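Local atomic coordinates of Dye-decolorizing peroxidase (Irpex lacteus, PDB entry 7D8M), a protein that binds heme b and probably acts as a dye-decolorizing peroxidase, using hydrogen peroxide to oxidise dyes and other substrates. Residues A[15-20]-A[180-185]; A[24-29]-A[130-135]; A[30-33]-A[37-40]. All blocks are in the same frame, centred on the assembly; numbering follows the deposited sequence.

Interaction 1 of 3, residues A[15-20]-A[180-185]; sequences DILVGM and PGFGTP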
ATOM      1  N   ASP A  15       8.210  -8.025   6.953  1.00 27.62           N
ATOM      2  CA  ASP A  15       7.577  -6.853   6.351  1.00 30.59           C
ATOM      3  C   ASP A  15       6.078  -7.040   6.148  1.00 29.15           C
ATOM      4  O   ASP A  15       5.358  -6.047   5.974  1.00 30.28           O
ATOM      5  CB  ASP A  15       8.241  -6.499   5.020  1.00 23.12           C
ATOM      6  CG  ASP A  15       7.885  -5.100   4.551  1.00 30.92           C
ATOM      7  OD1 ASP A  15       8.189  -4.140   5.288  1.00 28.44           O
ATOM      8  OD2 ASP A  15       7.293  -4.959   3.453  1.00 28.75           O
ATOM      9  N   ILE A  16       5.586  -8.279   6.190  1.00 30.63           N
ATOM     10  CA  ILE A  16       4.165  -8.525   5.954  1.00 30.29           C
ATOM     11  C   ILE A  16       3.318  -7.922   7.064  1.00 32.53           C
ATOM     12  O   ILE A  16       2.320  -7.228   6.811  1.00 31.10           O
ATOM     13  CB  ILE A  16       3.893 -10.033   5.823  1.00 33.43           C
ATOM     14  CG1 ILE A  16       4.778 -10.660   4.735  1.00 33.30           C
ATOM     15  CG2 ILE A  16       2.385 -10.277   5.590  1.00 28.00           C
ATOM     16  CD1 ILE A  16       4.758 -12.193   4.717  1.00 30.66           C
ATOM     17  N   LEU A  17       3.676  -8.207   8.312  1.00 30.25           N
ATOM     18  CA  LEU A  17       2.750  -7.990   9.416  1.00 31.00           C
ATOM     19  C   LEU A  17       3.068  -6.744  10.219  1.00 33.76           C
ATOM     20  O   LEU A  17       2.154  -6.002  10.588  1.00 39.65           O
ATOM     21  CB  LEU A  17       2.736  -9.199  10.353  1.00 33.46           C
ATOM     22  CG  LEU A  17       1.801  -9.124  11.561  1.00 35.37           C
ATOM     23  CD1 LEU A  17       0.358  -8.952  11.105  1.00 35.37           C
ATOM     24  CD2 LEU A  17       1.950 -10.373  12.410  1.00 32.77           C
ATOM     25  N   VAL A  18       4.340  -6.497  10.498  1.00 36.47           N
ATOM     26  CA  VAL A  18       4.724  -5.332  11.274  1.00 35.91           C
ATOM     27  C   VAL A  18       5.351  -4.262  10.410  1.00 37.42           C
ATOM     28  O   VAL A  18       5.288  -3.078  10.779  1.00 41.75           O
ATOM     29  CB  VAL A  18       5.665  -5.718  12.432  1.00 39.52           C
ATOM     30  CG1 VAL A  18       4.937  -6.650  13.376  1.00 38.94           C
ATOM     31  CG2 VAL A  18       6.929  -6.385  11.913  1.00 35.01           C
ATOM     32  N   GLY A  19       5.886  -4.618   9.254  1.00 33.45           N
ATOM     33  CA  GLY A  19       6.643  -3.653   8.490  1.00 28.15           C
ATOM     34  C   GLY A  19       8.073  -3.570   8.977  1.00 38.94           C
ATOM     35  O   GLY A  19       8.378  -3.770  10.157  1.00 31.77           O
ATOM     36  N   MET A  20       8.969  -3.271   8.036  1.00 40.80           N
ATOM     37  CA  MET A  20      10.377  -3.100   8.369  1.00 37.54           C
ATOM     38  C   MET A  20      10.611  -1.845   9.202  1.00 40.23           C
ATOM     39  O   MET A  20      11.523  -1.815  10.029  1.00 38.47           O
ATOM     40  CB  MET A  20      11.208  -3.064   7.088  1.00 37.53           C
ATOM     41  CG  MET A  20      11.327  -4.414   6.409  1.00 34.36           C
ATOM     42  SD  MET A  20      12.547  -4.429   5.072  1.00 37.14           S
ATOM     43  CE  MET A  20      12.357  -6.127   4.531  1.00 30.19           C
ATOM     44  N   PRO A 180      -5.983 -11.370  15.614  1.00 37.56           N
ATOM     45  CA  PRO A 180      -6.222 -11.703  17.025  1.00 39.50           C
ATOM     46  C   PRO A 180      -4.957 -12.184  17.727  1.00 39.90           C
ATOM     47  O   PRO A 180      -4.163 -12.940  17.171  1.00 39.77           O
ATOM     48  CB  PRO A 180      -7.273 -12.817  16.953  1.00 35.99           C
ATOM     49  CG  PRO A 180      -7.962 -12.603  15.655  1.00 35.67           C
ATOM     50  CD  PRO A 180      -6.938 -12.049  14.717  1.00 37.11           C
ATOM     51  N   GLY A 181      -4.776 -11.731  18.967  1.00 43.85           N
ATOM     52  CA  GLY A 181      -3.677 -12.185  19.787  1.00 46.08           C
ATOM     53  C   GLY A 181      -2.356 -11.492  19.553  1.00 49.17           C
ATOM     54  O   GLY A 181      -1.412 -11.719  20.324  1.00 53.23           O
ATOM     55  N   PHE A 182      -2.246 -10.655  18.526  1.00 43.48           N
ATOM     56  CA  PHE A 182      -0.992  -9.986  18.195  1.00 43.86           C
ATOM     57  C   PHE A 182      -1.013  -8.606  18.840  1.00 43.89           C
ATOM     58  O   PHE A 182      -1.630  -7.676  18.318  1.00 48.01           O
ATOM     59  CB  PHE A 182      -0.807  -9.899  16.686  1.00 40.48           C
ATOM     60  CG  PHE A 182       0.571  -9.490  16.271  1.00 42.68           C
ATOM     61  CD1 PHE A 182       1.658 -10.312  16.534  1.00 41.37           C
ATOM     62  CD2 PHE A 182       0.787  -8.284  15.620  1.00 41.44           C
ATOM     63  CE1 PHE A 182       2.940  -9.943  16.154  1.00 43.05           C
ATOM     64  CE2 PHE A 182       2.064  -7.908  15.234  1.00 41.45           C
ATOM     65  CZ  PHE A 182       3.145  -8.741  15.506  1.00 40.77           C
ATOM     66  N   GLY A 183      -0.338  -8.477  19.978  1.00 48.22           N
ATOM     67  CA  GLY A 183      -0.331  -7.207  20.669  1.00 47.31           C
ATOM     68  C   GLY A 183      -1.742  -6.768  21.043  1.00 45.58           C
ATOM     69  O   GLY A 183      -2.681  -7.566  21.133  1.00 45.85           O
ATOM     70  N   THR A 184      -1.883  -5.459  21.250  1.00 47.79           N
ATOM     71  CA  THR A 184      -3.168  -4.874  21.611  1.00 46.25           C
ATOM     72  C   THR A 184      -3.675  -4.000  20.475  1.00 45.05           C
ATOM     73  O   THR A 184      -2.970  -3.068  20.056  1.00 39.19           O
ATOM     74  CB  THR A 184      -3.057  -4.053  22.895  1.00 47.42           C
ATOM     75  OG1 THR A 184      -2.448  -4.847  23.920  1.00 52.60           O
ATOM     76  CG2 THR A 184      -4.439  -3.600  23.352  1.00 42.57           C
ATOM     77  N   PRO A 185      -4.877  -4.257  19.957  1.00 40.50           N
ATOM     78  CA  PRO A 185      -5.397  -3.432  18.862  1.00 38.79           C
ATOM     79  C   PRO A 185      -5.678  -2.018  19.333  1.00 37.85           C
ATOM     80  O   PRO A 185      -6.108  -1.795  20.465  1.00 42.85           O
ATOM     81  CB  PRO A 185      -6.690  -4.148  18.456  1.00 36.92           C
ATOM     82  CG  PRO A 185      -6.632  -5.494  19.108  1.00 38.14           C
ATOM     83  CD  PRO A 185      -5.816  -5.320  20.342  1.00 37.38           C
TER
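The two backbones stay well apart here: Leu17 and Phe182, whose CA atoms are the nearest across the segments, are still 9.7 Å apart at those atoms, and no hydrogen bond joins 15-20 to 180-185. The gap is bridged by the phenyl ring of Phe182, whose CG lies anti to the backbone N (chi1 -168°) and carries the ring out of its loop toward the end of helix 14-17. Leu17 comes from the opposite direction and sets one methyl on the ring. Its CD2 sits 3.7 Å from the centroid of the Phe182 ring and only 11° off the normal, a CH-pi contact over the middle of the face. Val18 meets the same ring differently, crossing it at about a right angle: its CG1 reaches the rim in the ring plane, 3.5 Å from Phe182 CZ. Together they probably restrict the ring, one from its face and one from its rim. An alanine at Phe182 is likely to leave CD2 of Leu17 and CG1 of Val18 without a partner from this loop and to open a gap between loop and helix end. Phe9 also meets the Phe182 ring. Behind the contact the chain leaves the helical conformation at Gly19, with positive phi, and Met20 N is tied back to Asp15 OD1 at 3.0 Å, on the anti lone pair of that oxygen. The other oxygen, OD2, is hydrogen-bonded to Tyr365 OH on a strand of the second sheet. The whole is an apolar contact that ties the short helix before the first ferredoxin-like domain to the connection leading to the second, as in the two-domain DyP-type fold.

Interaction 2 of 3, residues A[24-29]-A[130-135]; sequences KEKFVF and SITAQY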
ATOM      1  N   LYS A  24      15.134   3.871   5.442  1.00 28.41           N
ATOM      2  CA  LYS A  24      15.535   3.694   4.049  1.00 30.89           C
ATOM      3  C   LYS A  24      15.123   2.305   3.581  1.00 31.51           C
ATOM      4  O   LYS A  24      15.427   1.312   4.249  1.00 34.34           O
ATOM      5  CB  LYS A  24      17.054   3.860   3.875  1.00 32.69           C
ATOM      6  CG  LYS A  24      17.686   5.034   4.637  1.00 34.60           C
ATOM      7  CD  LYS A  24      17.376   6.388   3.959  1.00 33.39           C
ATOM      8  CE  LYS A  24      17.777   7.567   4.849  1.00 31.80           C
ATOM      9  NZ  LYS A  24      17.437   8.889   4.243  1.00 37.69           N
ATOM     10  N   GLU A  25      14.449   2.223   2.431  1.00 25.11           N
ATOM     11  CA  GLU A  25      14.004   0.937   1.903  1.00 25.44           C
ATOM     12  C   GLU A  25      14.391   0.839   0.439  1.00 27.03           C
ATOM     13  O   GLU A  25      13.979   1.676  -0.370  1.00 26.27           O
ATOM     14  CB  GLU A  25      12.490   0.739   2.082  1.00 23.82           C
ATOM     15  CG  GLU A  25      12.084  -0.715   1.874  1.00 26.04           C
ATOM     16  CD  GLU A  25      10.595  -0.985   1.982  1.00 29.09           C
ATOM     17  OE1 GLU A  25       9.805  -0.035   2.211  1.00 30.77           O
ATOM     18  OE2 GLU A  25      10.209  -2.169   1.831  1.00 28.41           O
ATOM     19  N   LYS A  26      15.183  -0.180   0.103  1.00 24.91           N
ATOM     20  CA  LYS A  26      15.627  -0.433  -1.260  1.00 25.36           C
ATOM     21  C   LYS A  26      14.831  -1.595  -1.841  1.00 26.28           C
ATOM     22  O   LYS A  26      14.664  -2.626  -1.183  1.00 25.88           O
ATOM     23  CB  LYS A  26      17.126  -0.762  -1.279  1.00 24.62           C
ATOM     24  CG  LYS A  26      17.769  -0.888  -2.649  1.00 25.37           C
ATOM     25  CD  LYS A  26      19.289  -1.047  -2.487  1.00 31.79           C
ATOM     26  CE  LYS A  26      20.103  -0.322  -3.520  1.00 32.79           C
ATOM     27  NZ  LYS A  26      19.754   1.076  -3.791  1.00 34.19           N
ATOM     28  N   PHE A  27      14.348  -1.431  -3.070  1.00 23.47           N
ATOM     29  CA  PHE A  27      13.618  -2.471  -3.787  1.00 22.97           C
ATOM     30  C   PHE A  27      14.493  -2.959  -4.928  1.00 25.77           C
ATOM     31  O   PHE A  27      14.806  -2.184  -5.840  1.00 26.57           O
ATOM     32  CB  PHE A  27      12.285  -1.943  -4.329  1.00 23.65           C
ATOM     33  CG  PHE A  27      11.309  -1.550  -3.262  1.00 23.45           C
ATOM     34  CD1 PHE A  27      11.382  -0.298  -2.668  1.00 27.31           C
ATOM     35  CD2 PHE A  27      10.327  -2.435  -2.844  1.00 20.36           C
ATOM     36  CE1 PHE A  27      10.482   0.074  -1.680  1.00 23.14           C
ATOM     37  CE2 PHE A  27       9.425  -2.084  -1.852  1.00 25.80           C
ATOM     38  CZ  PHE A  27       9.501  -0.826  -1.267  1.00 26.33           C
ATOM     39  N   VAL A  28      14.901  -4.234  -4.876  1.00 21.94           N
ATOM     40  CA  VAL A  28      15.772  -4.807  -5.898  1.00 23.02           C
ATOM     41  C   VAL A  28      14.945  -5.785  -6.721  1.00 22.89           C
ATOM     42  O   VAL A  28      14.670  -6.908  -6.280  1.00 23.54           O
ATOM     43  CB  VAL A  28      17.000  -5.494  -5.289  1.00 24.74           C
ATOM     44  CG1 VAL A  28      17.904  -6.034  -6.400  1.00 24.19           C
ATOM     45  CG2 VAL A  28      17.772  -4.510  -4.415  1.00 25.71           C
ATOM     46  N   PHE A  29      14.569  -5.375  -7.932  1.00 25.18           N
ATOM     47  CA  PHE A  29      13.788  -6.220  -8.828  1.00 24.41           C
ATOM     48  C   PHE A  29      14.737  -6.953  -9.769  1.00 24.17           C
ATOM     49  O   PHE A  29      15.670  -6.355 -10.319  1.00 26.62           O
ATOM     50  CB  PHE A  29      12.776  -5.396  -9.623  1.00 26.02           C
ATOM     51  CG  PHE A  29      11.757  -4.655  -8.753  1.00 24.45           C
ATOM     52  CD1 PHE A  29      10.587  -5.277  -8.341  1.00 21.85           C
ATOM     53  CD2 PHE A  29      11.991  -3.354  -8.346  1.00 24.93           C
ATOM     54  CE1 PHE A  29       9.653  -4.603  -7.537  1.00 24.86           C
ATOM     55  CE2 PHE A  29      11.064  -2.670  -7.557  1.00 26.09           C
ATOM     56  CZ  PHE A  29       9.897  -3.297  -7.151  1.00 24.67           C
ATOM     57  N   SER A 130      23.777   3.678   2.614  1.00 38.49           N
ATOM     58  CA  SER A 130      25.039   2.956   2.515  1.00 39.73           C
ATOM     59  C   SER A 130      24.855   1.476   2.829  1.00 35.05           C
ATOM     60  O   SER A 130      25.434   0.614   2.156  1.00 37.57           O
ATOM     61  CB  SER A 130      26.073   3.586   3.450  1.00 35.62           C
ATOM     62  OG  SER A 130      27.038   2.624   3.822  1.00 50.29           O
ATOM     63  N   ILE A 131      24.056   1.162   3.850  1.00 35.28           N
ATOM     64  CA  ILE A 131      23.868  -0.235   4.231  1.00 32.60           C
ATOM     65  C   ILE A 131      22.973  -0.966   3.234  1.00 32.93           C
ATOM     66  O   ILE A 131      23.235  -2.124   2.888  1.00 26.73           O
ATOM     67  CB  ILE A 131      23.313  -0.328   5.663  1.00 34.58           C
ATOM     68  CG1 ILE A 131      24.302   0.281   6.662  1.00 37.36           C
ATOM     69  CG2 ILE A 131      23.049  -1.767   6.047  1.00 34.65           C
ATOM     70  CD1 ILE A 131      23.805   0.236   8.077  1.00 37.18           C
ATOM     71  N   THR A 132      21.886  -0.329   2.766  1.00 31.71           N
ATOM     72  CA  THR A 132      21.070  -1.001   1.755  1.00 28.16           C
ATOM     73  C   THR A 132      21.874  -1.249   0.483  1.00 28.68           C
ATOM     74  O   THR A 132      21.687  -2.277  -0.180  1.00 28.29           O
ATOM     75  CB  THR A 132      19.795  -0.202   1.418  1.00 27.04           C
ATOM     76  OG1 THR A 132      20.157   1.035   0.799  1.00 28.20           O
ATOM     77  CG2 THR A 132      18.932   0.040   2.661  1.00 25.29           C
ATOM     78  N   ALA A 133      22.785  -0.335   0.136  1.00 29.22           N
ATOM     79  CA  ALA A 133      23.627  -0.554  -1.034  1.00 29.10           C
ATOM     80  C   ALA A 133      24.607  -1.697  -0.788  1.00 32.88           C
ATOM     81  O   ALA A 133      24.896  -2.488  -1.694  1.00 28.89           O
ATOM     82  CB  ALA A 133      24.373   0.729  -1.387  1.00 30.63           C
ATOM     83  N   GLN A 134      25.111  -1.792   0.442  1.00 32.05           N
ATOM     84  CA  GLN A 134      25.986  -2.891   0.843  1.00 36.55           C
ATOM     85  C   GLN A 134      25.298  -4.234   0.651  1.00 36.03           C
ATOM     86  O   GLN A 134      25.854  -5.151   0.030  1.00 34.41           O
ATOM     87  CB  GLN A 134      26.377  -2.701   2.306  1.00 36.47           C
ATOM     88  CG  GLN A 134      27.822  -2.995   2.651  1.00 47.28           C
ATOM     89  CD  GLN A 134      28.282  -2.148   3.828  1.00 51.99           C
ATOM     90  OE1 GLN A 134      27.633  -2.116   4.877  1.00 50.63           O
ATOM     91  NE2 GLN A 134      29.395  -1.443   3.651  1.00 59.68           N
ATOM     92  N   TYR A 135      24.091  -4.374   1.207  1.00 32.51           N
ATOM     93  CA  TYR A 135      23.338  -5.615   1.058  1.00 33.20           C
ATOM     94  C   TYR A 135      23.052  -5.917  -0.408  1.00 30.08           C
ATOM     95  O   TYR A 135      23.098  -7.080  -0.832  1.00 32.05           O
ATOM     96  CB  TYR A 135      22.040  -5.535   1.855  1.00 28.34           C
ATOM     97  CG  TYR A 135      22.191  -5.971   3.291  1.00 30.26           C
ATOM     98  CD1 TYR A 135      22.973  -5.238   4.180  1.00 30.46           C
ATOM     99  CD2 TYR A 135      21.564  -7.121   3.761  1.00 28.67           C
ATOM    100  CE1 TYR A 135      23.124  -5.636   5.498  1.00 32.74           C
ATOM    101  CE2 TYR A 135      21.717  -7.531   5.082  1.00 31.00           C
ATOM    102  CZ  TYR A 135      22.492  -6.780   5.944  1.00 29.52           C
ATOM    103  OH  TYR A 135      22.640  -7.167   7.255  1.00 31.02           O
TER
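No aromatic ring takes part where Lys26 meets Thr132; the flat group at this contact is the peptide joining Thr132 to Ala133, and the lysine chain passes along its carbonyl side. Lys26 CD comes to the carbonyl end of that peptide, 3.5 Å from Thr132 O, and CE continues until it is within 4.3 Å of Ala133 CA. Nearer the backbones, Lys26 CB packs against Thr132 CB at 3.8 Å. Lys24 adds a lighter touch, its carbonyl O lying 4.1 Å from the methyl CG2 of Thr132. These are van der Waals contacts throughout, with no hydrogen bond between strand and helix. The threonine hydroxyl borders the Lys26 methylenes while the methyl lies by Lys24 O; with chi1 at 65° OG1 sits between the backbone N and the carbonyl carbon, and it is hydrogen-bonded to Glu129 O within its own helix. The lysine starts out extended and then bends at its last two torsions. Its amine forms salt bridges with Asp152 and Asp154 of strand 147-156, so the charge of this buried lysine is probably balanced by two carboxylates while the methylenes serve as apolar cover for the helix. Pinning NZ at that end probably also keeps CD and CE in place beside the peptide. The axes of segments 24-29 and 130-135 approach to 8.5 Å, their N-to-C directions 26° apart, and the helix runs roughly along the strand. Strand 24-32 is an inner one, bonded antiparallel to 120-126 and 147-156, the two strands which helix 129-143 connects. On the far face of the sheet the rings of Phe27 and Phe29 meet Phe221 of strand 217-226, Phe29 edge-to-face, so the strand lies between its own helix and the second sheet.

Interaction 3 of 3, residues A[30-33]-A[37-40]; sequences FHIN and AFKS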
ATOM      1  N   PHE A  30      14.503  -8.244  -9.957  1.00 22.80           N
ATOM      2  CA  PHE A  30      15.494  -9.052 -10.646  1.00 28.45           C
ATOM      3  C   PHE A  30      14.826 -10.072 -11.549  1.00 28.89           C
ATOM      4  O   PHE A  30      13.664 -10.440 -11.363  1.00 22.34           O
ATOM      5  CB  PHE A  30      16.412  -9.777  -9.649  1.00 23.15           C
ATOM      6  CG  PHE A  30      15.679 -10.698  -8.701  1.00 25.74           C
ATOM      7  CD1 PHE A  30      15.365 -12.003  -9.072  1.00 25.84           C
ATOM      8  CD2 PHE A  30      15.318 -10.263  -7.434  1.00 25.12           C
ATOM      9  CE1 PHE A  30      14.689 -12.848  -8.202  1.00 24.75           C
ATOM     10  CE2 PHE A  30      14.649 -11.102  -6.558  1.00 24.79           C
ATOM     11  CZ  PHE A  30      14.338 -12.401  -6.945  1.00 26.30           C
ATOM     12  N   HIS A  31      15.624 -10.566 -12.495  1.00 27.94           N
ATOM     13  CA  HIS A  31      15.284 -11.670 -13.376  1.00 26.38           C
ATOM     14  C   HIS A  31      16.239 -12.817 -13.083  1.00 32.31           C
ATOM     15  O   HIS A  31      17.408 -12.590 -12.752  1.00 25.25           O
ATOM     16  CB  HIS A  31      15.411 -11.250 -14.842  1.00 30.80           C
ATOM     17  CG  HIS A  31      15.134 -12.353 -15.816  1.00 34.06           C
ATOM     18  ND1 HIS A  31      13.857 -12.714 -16.183  1.00 30.32           N
ATOM     19  CD2 HIS A  31      15.970 -13.168 -16.506  1.00 32.55           C
ATOM     20  CE1 HIS A  31      13.916 -13.713 -17.046  1.00 34.94           C
ATOM     21  NE2 HIS A  31      15.185 -14.000 -17.266  1.00 30.41           N
ATOM     22  N   ILE A  32      15.747 -14.049 -13.193  1.00 29.98           N
ATOM     23  CA  ILE A  32      16.551 -15.229 -12.885  1.00 31.97           C
ATOM     24  C   ILE A  32      17.135 -15.770 -14.185  1.00 33.34           C
ATOM     25  O   ILE A  32      16.391 -16.168 -15.089  1.00 32.62           O
ATOM     26  CB  ILE A  32      15.723 -16.298 -12.156  1.00 30.25           C
ATOM     27  CG1 ILE A  32      15.173 -15.722 -10.850  1.00 26.35           C
ATOM     28  CG2 ILE A  32      16.570 -17.533 -11.880  1.00 31.58           C
ATOM     29  CD1 ILE A  32      14.357 -16.695 -10.041  1.00 26.52           C
ATOM     30  N   ASN A  33      18.471 -15.778 -14.277  1.00 32.79           N
ATOM     31  CA  ASN A  33      19.183 -16.314 -15.436  1.00 34.32           C
ATOM     32  C   ASN A  33      19.556 -17.791 -15.295  1.00 33.55           C
ATOM     33  O   ASN A  33      19.552 -18.516 -16.294  1.00 32.78           O
ATOM     34  CB  ASN A  33      20.463 -15.514 -15.685  1.00 35.48           C
ATOM     35  CG  ASN A  33      20.192 -14.066 -15.999  1.00 33.55           C
ATOM     36  OD1 ASN A  33      19.210 -13.745 -16.660  1.00 34.01           O
ATOM     37  ND2 ASN A  33      21.082 -13.178 -15.547  1.00 30.95           N
ATOM     38  N   ALA A  37      21.930 -22.171 -10.039  1.00 33.06           N
ATOM     39  CA  ALA A  37      22.819 -21.296  -9.279  1.00 34.95           C
ATOM     40  C   ALA A  37      22.041 -20.353  -8.364  1.00 32.48           C
ATOM     41  O   ALA A  37      22.515 -20.010  -7.271  1.00 28.89           O
ATOM     42  CB  ALA A  37      23.710 -20.500 -10.234  1.00 34.63           C
ATOM     43  N   PHE A  38      20.847 -19.935  -8.785  1.00 33.29           N
ATOM     44  CA  PHE A  38      20.040 -19.063  -7.939  1.00 30.12           C
ATOM     45  C   PHE A  38      19.585 -19.792  -6.680  1.00 27.54           C
ATOM     46  O   PHE A  38      19.779 -19.299  -5.564  1.00 28.29           O
ATOM     47  CB  PHE A  38      18.844 -18.533  -8.735  1.00 28.84           C
ATOM     48  CG  PHE A  38      18.081 -17.446  -8.030  1.00 29.29           C
ATOM     49  CD1 PHE A  38      17.071 -17.758  -7.136  1.00 31.34           C
ATOM     50  CD2 PHE A  38      18.364 -16.112  -8.281  1.00 30.28           C
ATOM     51  CE1 PHE A  38      16.354 -16.754  -6.504  1.00 28.43           C
ATOM     52  CE2 PHE A  38      17.667 -15.106  -7.639  1.00 28.16           C
ATOM     53  CZ  PHE A  38      16.662 -15.430  -6.753  1.00 30.49           C
ATOM     54  N   LYS A  39      19.001 -20.985  -6.838  1.00 32.09           N
ATOM     55  CA  LYS A  39      18.582 -21.767  -5.678  1.00 30.63           C
ATOM     56  C   LYS A  39      19.750 -22.036  -4.730  1.00 31.93           C
ATOM     57  O   LYS A  39      19.590 -21.980  -3.502  1.00 31.12           O
ATOM     58  CB  LYS A  39      17.952 -23.083  -6.137  1.00 35.36           C
ATOM     59  CG  LYS A  39      16.718 -22.916  -7.017  1.00 38.27           C
ATOM     60  CD  LYS A  39      16.177 -24.260  -7.504  1.00 39.13           C
ATOM     61  CE  LYS A  39      14.679 -24.178  -7.817  1.00 38.12           C
ATOM     62  NZ  LYS A  39      14.030 -25.520  -7.895  1.00 39.79           N
ATOM     63  N   SER A  40      20.933 -22.337  -5.276  1.00 31.20           N
ATOM     64  CA  SER A  40      22.082 -22.639  -4.420  1.00 31.15           C
ATOM     65  C   SER A  40      22.391 -21.488  -3.472  1.00 31.02           C
ATOM     66  O   SER A  40      22.600 -21.702  -2.267  1.00 29.35           O
ATOM     67  CB  SER A  40      23.305 -22.979  -5.272  1.00 30.59           C
ATOM     68  OG  SER A  40      23.021 -24.082  -6.106  1.00 31.69           O
TER
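Phe38 is the centre of this contact, received by Phe30 and Ile32, two residues on one side of the strand. The straight outer arm of Ile32 brings CD1 over the middle of the Phe38 ring, 4.0 Å from its centroid and 8° off the normal, which makes a CH-pi contact. Its other branch, CG2, lies 4.0 Å from Phe38 CB, so the isoleucine follows the phenylalanine from root to ring. Phe30 meets the outer end of the same ring: Phe30 CE1 is 3.6 Å from Phe38 CZ, and the ring planes are inclined at 31° with centroids 5.4 Å apart, an oblique pairing. What brings Phe38 to the strand is its first torsion, with CG anti to the backbone N (chi1 -170°), so that the ring extends straight from the helix. Strand 24-32 and helix 35-49 are the opening beta-alpha unit of a ferredoxin-like domain, with the order beta-alpha-beta-beta-alpha-beta, and Phe38 is one of the residues by which that helix packs on the sheet. Within the strand, Ile32 CG1 lies at the edge of the Phe30 ring, in its plane, and probably limits rotation of that ring. Further out, the Phe38 ring stacks with Phe143 from the second helix of the domain and touches Phe72, while Phe30 meets Trp147 and Phe122 on neighbouring strands. The strand end is held by Ile32 N bonding to Asp119 OD2, and the start of the helix by Ala37 N bonding to Asn34 OD1.

In the fold
From the N terminus, the chain passes through helix 14-17 and the turn after it, which meet 180-185 some 160 residues later; interaction 1 closes that large loop against the connection between the two sheets. Strand 24-32 follows and serves both other contacts. Its first part, 24-29, meets helix 129-143 in interaction 2, closing a loop of about 100 residues nested inside the first. Its end, 30-33, turns directly into helix 35-49, and interaction 3 is a short local closure nested within both. None cross. Interactions 2 and 3, with centres 18 Å apart, seat the two helices of the first ferredoxin-like domain on one strand, while interaction 1 ties its N-terminal approach to the interdomain connection.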